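Local coordinates for SusD homolog (Bacteroides thetaiotaomicron VPI-5482, PDB 3FDH), which probably binds glycans at the bacterial outer membrane, as SusD-family proteins do, and hands them to a partner transporter, at residues A[438-441]-A[442-446]. Sequence-based numbering, arbitrary orientation.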
loop_
_atom_site.group_PDB
_atom_site.type_symbol
_atom_site.label_atom_id
_atom_site.label_comp_id
_atom_site.label_asym_id
_atom_site.label_seq_id
_atom_site.Cartn_x
_atom_site.Cartn_y
_atom_site.Cartn_z
ATOM N N PHE A 438 0.362 -7.917 7.085
ATOM C CA PHE A 438 1.109 -9.167 7.312
ATOM C C PHE A 438 1.711 -9.127 8.680
ATOM O O PHE A 438 1.657 -10.085 9.467
ATOM C CB PHE A 438 2.254 -9.365 6.265
ATOM C CG PHE A 438 2.915 -10.703 6.382
ATOM C CD1 PHE A 438 2.385 -11.815 5.780
ATOM C CD2 PHE A 438 4.008 -10.861 7.166
ATOM C CE1 PHE A 438 2.957 -13.044 5.955
ATOM C CE2 PHE A 438 4.593 -12.073 7.329
ATOM C CZ PHE A 438 4.070 -13.178 6.730
ATOM N N ARG A 439 2.288 -7.986 8.967
ATOM C CA ARG A 439 2.940 -7.794 10.241
ATOM C C ARG A 439 1.912 -7.707 11.384
ATOM O O ARG A 439 2.159 -8.115 12.517
ATOM C CB ARG A 439 3.819 -6.540 10.232
ATOM C CG ARG A 439 5.034 -6.659 9.356
ATOM C CD ARG A 439 5.851 -5.371 9.486
ATOM N NE ARG A 439 5.150 -4.234 8.908
ATOM C CZ ARG A 439 5.402 -2.971 9.178
ATOM N NH1 ARG A 439 6.298 -2.684 10.081
ATOM N NH2 ARG A 439 4.697 -2.033 8.609
ATOM N N ARG A 440 0.734 -7.215 11.068
ATOM C CA ARG A 440 -0.308 -7.106 12.094
ATOM C C ARG A 440 -0.712 -8.522 12.436
ATOM O O ARG A 440 -0.877 -8.843 13.618
ATOM C CB ARG A 440 -1.487 -6.268 11.626
ATOM C CG ARG A 440 -2.677 -6.314 12.553
ATOM C CD ARG A 440 -3.734 -5.309 12.175
ATOM N NE ARG A 440 -4.248 -5.474 10.832
ATOM C CZ ARG A 440 -5.296 -6.252 10.528
ATOM N NH1 ARG A 440 -5.911 -6.965 11.472
ATOM N NH2 ARG A 440 -5.676 -6.348 9.280
HETATM N N MSE A 441 -0.893 -9.358 11.410
HETATM C CA MSE A 441 -1.219 -10.798 11.619
HETATM C C MSE A 441 -0.161 -11.483 12.473
HETATM O O MSE A 441 -0.471 -12.307 13.342
HETATM C CB MSE A 441 -1.363 -11.549 10.337
HETATM C CG MSE A 441 -2.745 -11.326 9.882
HETATM SE SE MSE A 441 -3.384 -12.105 8.183
HETATM C CE MSE A 441 -2.636 -10.959 6.902
ATOM N N LYS A 442 1.099 -11.149 12.195
ATOM C CA LYS A 442 2.194 -11.663 12.998
ATOM C C LYS A 442 2.032 -11.335 14.483
ATOM O O LYS A 442 2.177 -12.213 15.349
ATOM C CB LYS A 442 3.554 -11.132 12.547
ATOM C CG LYS A 442 4.127 -11.873 11.424
ATOM C CD LYS A 442 5.586 -11.464 11.091
ATOM C CE LYS A 442 6.600 -11.920 12.101
ATOM N NZ LYS A 442 6.813 -13.382 12.223
ATOM N N GLY A 443 1.729 -10.070 14.764
ATOM C CA GLY A 443 1.515 -9.632 16.130
ATOM C C GLY A 443 0.338 -10.333 16.789
ATOM O O GLY A 443 0.337 -10.544 17.990
ATOM N N LEU A 444 -0.626 -10.754 15.981
ATOM C CA LEU A 444 -1.835 -11.454 16.448
ATOM C C LEU A 444 -1.612 -12.974 16.462
ATOM O O LEU A 444 -2.489 -13.753 16.778
ATOM C CB LEU A 444 -3.033 -11.127 15.542
ATOM C CG LEU A 444 -3.473 -9.671 15.543
ATOM C CD1 LEU A 444 -4.570 -9.390 14.515
ATOM C CD2 LEU A 444 -3.921 -9.302 16.965
ATOM N N ASN A 445 -0.399 -13.352 16.117
ATOM C CA ASN A 445 0.017 -14.748 15.975
ATOM C C ASN A 445 -0.838 -15.540 15.040
ATOM O O ASN A 445 -1.265 -16.652 15.340
ATOM C CB ASN A 445 0.091 -15.488 17.292
ATOM C CG ASN A 445 0.881 -16.733 17.168
ATOM O OD1 ASN A 445 1.646 -16.882 16.207
ATOM N ND2 ASN A 445 0.714 -17.658 18.117
ATOM N N GLU A 446 -1.102 -14.935 13.898
ATOM C CA GLU A 446 -1.866 -15.556 12.820
ATOM C C GLU A 446 -0.929 -15.808 11.641
ATOM O O GLU A 446 -0.116 -14.963 11.269
ATOM C CB GLU A 446 -3.028 -14.680 12.420
ATOM C CG GLU A 446 -4.082 -14.552 13.556
ATOM C CD GLU A 446 -5.120 -13.459 13.335
ATOM O OE1 GLU A 446 -4.950 -12.610 12.431
ATOM O OE2 GLU A 446 -6.102 -13.438 14.118
HETATM O O HOH W 1 1.377 -13.076 9.210
#
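Glu446 N donates to Met441 O across the end of helix 431-443, a bond of 2.8 Å and nearly straight at 168°, which with Asn445 N to Lys442 O at 2.9 Å makes a Schellman motif. The positive phi of Asn445, 55°, ends the helix and lets the N-H groups of Asn445 and Glu446 bond back into its last turn. Leu444 N also reaches Met441 O, but weakly, its better bond being to Arg440 O.

The tight side gathers around Met441, a selenomethionine. The Met441 and Glu446 side chains cross at about a right angle, with Met441 CG 3.6 Å from Glu446 OE1, and the Met441 side chain also packs against Met417 of helix 412-423. The carboxylate is held by a salt bridge from OE2 to Arg348 of helix 335-348, and Arg440 NH1 pairs with Glu344 of that same helix; the capped end is thus tied to two neighbouring helices of this largely helical SusD-like fold. Leu444 lies side by side with Arg440, its CG 3.3 Å from Arg440 O.

Contacts are looser near Lys442, which is exposed and whose NZ hydrogen-bonds a tetraethylene glycol, probably from the crystallisation liquor. With CG anti to the backbone N (chi1 -173°), the Phe438 ring swings along the helix toward the next turn, where CE2 meets Lys442 CD at 3.9 Å, obliquely. One water joins this side to the cap, donating to Phe438 O at 3.0 Å and to Glu446 O at 3.2 Å; its oxygen sits 3.5 Å above the plane of the Phe438 ring, over the centre.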